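Local coordinates for Cap5O (Staphylococcus aureus, PDB 3OJO), which probably oxidises UDP-N-acetyl-mannosamine with NAD as the electron acceptor, a step that supplies a sugar precursor for capsular polysaccharide synthesis, at residues B[365-368]-B[369-372]; B[382-385]-B[386-389]; B[403-406]-B[407-411]. All coordinates share one frame; numbering follows the deposited sequence.

Interaction 1: B[365-368]-B[369-372]; sequences EHDM and SHAV
Met368 O accepts a hydrogen bond from Val372 N at 2.8 Å, an i to i+4 bond of the first turn of helix 368-372. One residue earlier Asp367 stands at the N-cap of this helix, and its own carbonyl begins the ladder: Ala371 N meets Asp367 O at 3.0 Å. The same aspartate turns its carboxylate back over the helix start, with CG anti to its main-chain N (chi1 167°), and OD2 takes the amide of His370 at 3.2 Å. That N-H arrives from well above the carboxylate plane, 68° out of it, so the cap is made over a face of the group. Aspartate suits the position because a short acceptor can reach amides that no earlier helical carbonyl serves, and its negative charge probably interacts favourably with the helix dipole. Glu365 bends beside the same turn. Its OE2 receives Asp367 N at 3.0 Å, which ties down the residue that does the capping, while the Glu365 and His370 side chains cross at about a right angle, their carboxylate and ring planes 25° apart. The aliphatic part of Glu365 is used as well, for its CG rests on the small methyl of Ala371 at 3.6 Å. Ala371 and Met368 face inward, both onto Tyr355 of strand 351-355, and Met368 and Val372 also reach Phe321 of strand 317-321, so this short helix covers the edge region of the parallel sheet. OE2 of Glu365, the atom that accepts Asp367 N, also lies 3.5 Å from His370 CB.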
loop_
_atom_site.group_PDB
_atom_site.type_symbol
_atom_site.label_atom_id
_atom_site.label_comp_id
_atom_site.label_asym_id
_atom_site.label_seq_id
_atom_site.Cartn_x
_atom_site.Cartn_y
_atom_site.Cartn_z
ATOM N N GLU B 365 25.586 -10.048 24.156
ATOM C CA GLU B 365 26.832 -10.778 23.951
ATOM C C GLU B 365 27.624 -10.142 22.807
ATOM O O GLU B 365 27.127 -10.013 21.682
ATOM C CB GLU B 365 26.596 -12.287 23.754
ATOM C CG GLU B 365 27.852 -13.136 23.572
ATOM C CD GLU B 365 29.034 -12.941 24.504
ATOM O OE1 GLU B 365 28.827 -12.873 25.738
ATOM O OE2 GLU B 365 30.178 -12.915 23.996
ATOM N N HIS B 366 28.856 -9.715 23.133
ATOM C CA HIS B 366 29.787 -9.025 22.242
ATOM C C HIS B 366 30.465 -9.949 21.205
ATOM O O HIS B 366 30.787 -9.485 20.110
ATOM C CB HIS B 366 30.806 -8.204 23.068
ATOM C CG HIS B 366 30.189 -7.353 24.155
ATOM N ND1 HIS B 366 30.422 -7.614 25.504
ATOM C CD2 HIS B 366 29.362 -6.279 24.060
ATOM C CE1 HIS B 366 29.737 -6.694 26.173
ATOM N NE2 HIS B 366 29.079 -5.872 25.350
ATOM N N ASP B 367 30.645 -11.248 21.534
ATOM C CA ASP B 367 31.260 -12.241 20.642
ATOM C C ASP B 367 30.255 -13.291 20.126
ATOM O O ASP B 367 29.606 -13.963 20.927
ATOM C CB ASP B 367 32.475 -12.923 21.328
ATOM C CG ASP B 367 33.022 -14.179 20.640
ATOM O OD1 ASP B 367 33.281 -14.128 19.411
ATOM O OD2 ASP B 367 33.222 -15.202 21.339
ATOM N N MET B 368 30.153 -13.419 18.786
ATOM C CA MET B 368 29.338 -14.386 18.035
ATOM C C MET B 368 29.506 -15.858 18.455
ATOM O O MET B 368 28.502 -16.511 18.751
ATOM C CB MET B 368 29.602 -14.226 16.523
ATOM C CG MET B 368 28.434 -14.636 15.649
ATOM S SD MET B 368 28.791 -14.588 13.874
ATOM C CE MET B 368 28.822 -12.833 13.582
ATOM N N SER B 369 30.757 -16.378 18.453
ATOM C CA SER B 369 31.103 -17.766 18.802
ATOM C C SER B 369 30.615 -18.144 20.210
ATOM O O SER B 369 30.026 -19.214 20.397
ATOM C CB SER B 369 32.605 -17.981 18.670
ATOM O OG SER B 369 33.039 -17.659 17.359
ATOM N N HIS B 370 30.806 -17.221 21.175
ATOM C CA HIS B 370 30.362 -17.370 22.560
ATOM C C HIS B 370 28.823 -17.352 22.629
ATOM O O HIS B 370 28.242 -18.096 23.427
ATOM C CB HIS B 370 30.964 -16.252 23.437
ATOM C CG HIS B 370 31.101 -16.610 24.890
ATOM N ND1 HIS B 370 30.033 -16.493 25.770
ATOM C CD2 HIS B 370 32.186 -17.041 25.577
ATOM C CE1 HIS B 370 30.499 -16.867 26.951
ATOM N NE2 HIS B 370 31.791 -17.201 26.886
ATOM N N ALA B 371 28.174 -16.517 21.772
ATOM C CA ALA B 371 26.713 -16.374 21.687
ATOM C C ALA B 371 26.024 -17.594 21.066
ATOM O O ALA B 371 24.978 -18.007 21.568
ATOM C CB ALA B 371 26.338 -15.109 20.928
ATOM N N VAL B 372 26.602 -18.163 19.987
ATOM C CA VAL B 372 26.063 -19.347 19.294
ATOM C C VAL B 372 26.346 -20.669 20.042
ATOM O O VAL B 372 25.779 -21.711 19.682
ATOM C CB VAL B 372 26.460 -19.433 17.792
ATOM C CG1 VAL B 372 25.960 -18.222 17.020
ATOM C CG2 VAL B 372 27.964 -19.620 17.606
#

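Interaction 2: B[382-385]-B[386-389]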
loop_
_atom_site.group_PDB
_atom_site.type_symbol
_atom_site.label_atom_id
_atom_site.label_comp_id
_atom_site.label_asym_id
_atom_site.label_seq_id
_atom_site.Cartn_x
_atom_site.Cartn_y
_atom_site.Cartn_z
ATOM N N SER B 382 17.319 -8.529 12.843
ATOM C CA SER B 382 17.809 -7.262 12.263
ATOM C C SER B 382 18.576 -7.503 10.973
ATOM O O SER B 382 19.239 -8.525 10.853
ATOM C CB SER B 382 18.672 -6.493 13.258
ATOM O OG SER B 382 17.925 -6.206 14.430
ATOM N N ASP B 383 18.474 -6.583 10.010
ATOM C CA ASP B 383 19.165 -6.710 8.724
ATOM C C ASP B 383 20.539 -5.970 8.690
ATOM O O ASP B 383 20.833 -5.193 7.772
ATOM C CB ASP B 383 18.234 -6.351 7.531
ATOM C CG ASP B 383 17.675 -4.935 7.506
ATOM O OD1 ASP B 383 17.891 -4.185 8.489
ATOM O OD2 ASP B 383 16.997 -4.589 6.524
ATOM N N HIS B 384 21.385 -6.254 9.699
ATOM C CA HIS B 384 22.732 -5.714 9.802
ATOM C C HIS B 384 23.587 -6.242 8.655
ATOM O O HIS B 384 23.490 -7.424 8.321
ATOM C CB HIS B 384 23.364 -6.108 11.140
ATOM C CG HIS B 384 22.704 -5.494 12.329
ATOM N ND1 HIS B 384 22.395 -4.148 12.368
ATOM C CD2 HIS B 384 22.370 -6.054 13.510
ATOM C CE1 HIS B 384 21.854 -3.934 13.551
ATOM N NE2 HIS B 384 21.820 -5.050 14.277
ATOM N N SER B 385 24.411 -5.361 8.048
ATOM C CA SER B 385 25.317 -5.669 6.925
ATOM C C SER B 385 26.186 -6.896 7.188
ATOM O O SER B 385 26.391 -7.708 6.283
ATOM C CB SER B 385 26.194 -4.465 6.614
ATOM O OG SER B 385 25.439 -3.465 5.949
ATOM N N GLU B 386 26.646 -7.047 8.448
ATOM C CA GLU B 386 27.479 -8.148 8.934
ATOM C C GLU B 386 26.823 -9.503 8.737
ATOM O O GLU B 386 27.523 -10.492 8.518
ATOM C CB GLU B 386 27.824 -7.952 10.421
ATOM C CG GLU B 386 28.623 -6.687 10.711
ATOM C CD GLU B 386 27.830 -5.467 11.142
ATOM O OE1 GLU B 386 26.811 -5.146 10.486
ATOM O OE2 GLU B 386 28.259 -4.806 12.115
ATOM N N PHE B 387 25.484 -9.545 8.802
ATOM C CA PHE B 387 24.687 -10.767 8.679
ATOM C C PHE B 387 24.512 -11.270 7.241
ATOM O O PHE B 387 24.062 -12.397 7.045
ATOM C CB PHE B 387 23.331 -10.597 9.389
ATOM C CG PHE B 387 23.345 -10.306 10.880
ATOM C CD1 PHE B 387 22.211 -9.808 11.517
ATOM C CD2 PHE B 387 24.467 -10.590 11.658
ATOM C CE1 PHE B 387 22.205 -9.578 12.901
ATOM C CE2 PHE B 387 24.459 -10.354 13.038
ATOM C CZ PHE B 387 23.330 -9.850 13.651
ATOM N N LYS B 388 24.883 -10.450 6.241
ATOM C CA LYS B 388 24.739 -10.788 4.818
ATOM C C LYS B 388 25.677 -11.908 4.408
ATOM O O LYS B 388 25.231 -12.928 3.880
ATOM C CB LYS B 388 24.915 -9.535 3.925
ATOM C CG LYS B 388 23.855 -8.460 4.170
ATOM C CD LYS B 388 24.142 -7.167 3.441
ATOM C CE LYS B 388 23.086 -6.129 3.745
ATOM N NZ LYS B 388 23.285 -4.885 2.952
ATOM N N ASN B 389 26.956 -11.755 4.785
ATOM C CA ASN B 389 28.056 -12.657 4.476
ATOM C C ASN B 389 28.481 -13.499 5.684
ATOM O O ASN B 389 29.526 -13.241 6.297
ATOM C CB ASN B 389 29.213 -11.852 3.890
ATOM C CG ASN B 389 28.806 -10.999 2.706
ATOM O OD1 ASN B 389 28.610 -11.494 1.581
ATOM N ND2 ASN B 389 28.652 -9.694 2.938
HETATM O O HOH W 1 21.407 -3.592 5.216
#
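Ser382, just beyond strand 377-380, points its carbonyl at the rim of the Phe387 ring: O lies in the ring plane, 3.3 Å from CD1, where the slightly positive ring hydrogens face it. Its hydroxyl is turned to another carbonyl, that of Thr324. Asp383 contributes backbone, with a water donating to its O and weakly accepting from Lys388 NZ. His384 makes the ring contacts. Its CB sits over a face of Phe387, 4.1 Å from the ring centroid, in a CH-pi contact, and the imidazole turns its edge toward the face of Phe387 in an offset edge-to-face pair, planes at 64°, with CD2 3.6 Å from Phe387 CE1. Both side chains have CG anti to their carbonyl carbon (chi1 near -60°), which sends them out side by side. The imidazole is held at both nitrogens, ND1 by Asp328 N and NE2 by Asp356 OD1. His384 O then accepts Phe387 N at 3.0 Å, the first of two successive i to i+3 bonds that curl the chain into a turn. Ser385 O makes the second, from Lys388 N at 3.1 Å, and the extended lysine chain runs back alongside it. Ser385 OG bonds Asp328 OD1. An aromatic residue suits the buried side of such a turn, since it accepts CH groups over its face and oxygen at its edge, while the fixed imidazole probably limits how far either ring can shift.

Interaction 3: B[403-406]-B[407-411]; sequences IFDT and KNVVK
Asp405, the last residue of strand 402-405, gathers the amides of the following loop round its carboxylate. OD2 accepts two of them: Val409 N at 2.7 Å, on the syn side and 21° out of the carboxylate plane, and Val410 N at 3.3 Å, nearly in line with the C-O bond. OD1 takes Lys407 N at 3.2 Å from above the plane; this side-chain O to i+2 amide bond closes an Asx turn. With CG anti to the main-chain N (chi1 -172°), the carboxylate reaches into the bend. Methyl groups pack about it, Val409 CG1 at 3.7 Å from OD1 and Val410 CG2 at 3.7 Å from OD2. Farther out, Tyr419 of strand 418-420 gives OD2 a further hydrogen bond through its OH, while both valines lie on Ile380 of the neighbouring strand. Thr406 turns the other way, its OG1 bonded to Ile380 O and its side chain against Val302 of helix 286-312. This turn thus shapes the end of the strand that lies between 377-380 and the edge strand 418-420 in the UDP-binding domain. An acid is apt here because one short carboxylate can serve several amides at once, and such a set of donors would probably stabilise its negative charge despite burial.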
loop_
_atom_site.group_PDB
_atom_site.type_symbol
_atom_site.label_atom_id
_atom_site.label_comp_id
_atom_site.label_asym_id
_atom_site.label_seq_id
_atom_site.Cartn_x
_atom_site.Cartn_y
_atom_site.Cartn_z
ATOM N N ILE B 403 18.953 -21.802 11.229
ATOM C CA ILE B 403 18.727 -20.358 11.159
ATOM C C ILE B 403 17.294 -20.049 10.697
ATOM O O ILE B 403 16.889 -20.514 9.626
ATOM C CB ILE B 403 19.753 -19.665 10.209
ATOM C CG1 ILE B 403 21.202 -19.830 10.703
ATOM C CG2 ILE B 403 19.400 -18.171 9.995
ATOM C CD1 ILE B 403 22.249 -19.346 9.736
ATOM N N PHE B 404 16.549 -19.233 11.486
ATOM C CA PHE B 404 15.245 -18.694 11.097
ATOM C C PHE B 404 15.427 -17.178 10.930
ATOM O O PHE B 404 15.561 -16.429 11.909
ATOM C CB PHE B 404 14.092 -19.039 12.062
ATOM C CG PHE B 404 12.758 -18.443 11.657
ATOM C CD1 PHE B 404 12.399 -18.333 10.313
ATOM C CD2 PHE B 404 11.861 -17.993 12.615
ATOM C CE1 PHE B 404 11.184 -17.755 9.941
ATOM C CE2 PHE B 404 10.638 -17.433 12.239
ATOM C CZ PHE B 404 10.309 -17.328 10.906
ATOM N N ASP B 405 15.501 -16.751 9.664
ATOM C CA ASP B 405 15.741 -15.365 9.297
ATOM C C ASP B 405 14.436 -14.650 8.970
ATOM O O ASP B 405 13.830 -14.898 7.932
ATOM C CB ASP B 405 16.775 -15.303 8.166
ATOM C CG ASP B 405 17.283 -13.937 7.776
ATOM O OD1 ASP B 405 17.062 -12.977 8.543
ATOM O OD2 ASP B 405 17.914 -13.827 6.715
ATOM N N THR B 406 13.996 -13.772 9.889
ATOM C CA THR B 406 12.766 -12.993 9.765
ATOM C C THR B 406 12.951 -11.769 8.861
ATOM O O THR B 406 11.960 -11.118 8.526
ATOM C CB THR B 406 12.229 -12.597 11.166
ATOM O OG1 THR B 406 13.066 -11.610 11.742
ATOM C CG2 THR B 406 12.066 -13.771 12.089
ATOM N N LYS B 407 14.211 -11.458 8.479
ATOM C CA LYS B 407 14.581 -10.287 7.658
ATOM C C LYS B 407 15.072 -10.608 6.231
ATOM O O LYS B 407 15.186 -9.683 5.426
ATOM C CB LYS B 407 15.633 -9.411 8.393
ATOM C CG LYS B 407 15.136 -8.715 9.658
ATOM C CD LYS B 407 14.085 -7.621 9.393
ATOM C CE LYS B 407 14.635 -6.338 8.843
ATOM N NZ LYS B 407 13.598 -5.274 8.845
ATOM N N ASN B 408 15.363 -11.897 5.922
ATOM C CA ASN B 408 15.885 -12.371 4.623
ATOM C C ASN B 408 17.192 -11.621 4.247
ATOM O O ASN B 408 17.356 -11.129 3.123
ATOM C CB ASN B 408 14.804 -12.319 3.528
ATOM C CG ASN B 408 15.164 -13.027 2.247
ATOM O OD1 ASN B 408 15.791 -14.084 2.230
ATOM N ND2 ASN B 408 14.751 -12.463 1.135
ATOM N N VAL B 409 18.106 -11.523 5.234
ATOM C CA VAL B 409 19.378 -10.811 5.151
ATOM C C VAL B 409 20.563 -11.680 4.678
ATOM O O VAL B 409 21.423 -11.173 3.951
ATOM C CB VAL B 409 19.659 -9.985 6.446
ATOM C CG1 VAL B 409 20.010 -10.872 7.637
ATOM C CG2 VAL B 409 20.726 -8.924 6.220
ATOM N N VAL B 410 20.599 -12.975 5.069
ATOM C CA VAL B 410 21.677 -13.895 4.700
ATOM C C VAL B 410 21.649 -14.179 3.206
ATOM O O VAL B 410 20.658 -14.696 2.685
ATOM C CB VAL B 410 21.705 -15.196 5.537
ATOM C CG1 VAL B 410 23.027 -15.936 5.339
ATOM C CG2 VAL B 410 21.488 -14.905 7.013
ATOM N N LYS B 411 22.735 -13.823 2.518
ATOM C CA LYS B 411 22.825 -14.020 1.075
ATOM C C LYS B 411 23.790 -15.157 0.670
ATOM O O LYS B 411 23.734 -15.634 -0.466
ATOM C CB LYS B 411 23.050 -12.686 0.334
ATOM C CG LYS B 411 21.895 -11.719 0.588
ATOM C CD LYS B 411 21.753 -10.603 -0.435
ATOM C CE LYS B 411 20.459 -9.832 -0.239
ATOM N NZ LYS B 411 20.341 -9.234 1.119
#

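All three contacts belong to the UDP-binding domain and its five-stranded parallel sheet. Interaction 3 is the buried one, at the end of strand 402-405; interactions 1 and 2 are partly buried and combine an inward apolar side with more exposed polar groups. An aspartate side chain accepts one amide at a helix start in interaction 1 and three amides of an irregular loop in interaction 3, whereas interaction 2 adds ring packing to i to i+3 carbonyl bonds. Interactions 2 and 3 touch directly, with Lys388 O 3.0 Å from Lys411 N in a probable hydrogen bond. Interaction 1 touches neither, but its Met368 and Val372 share Phe321 with Phe387 of interaction 2.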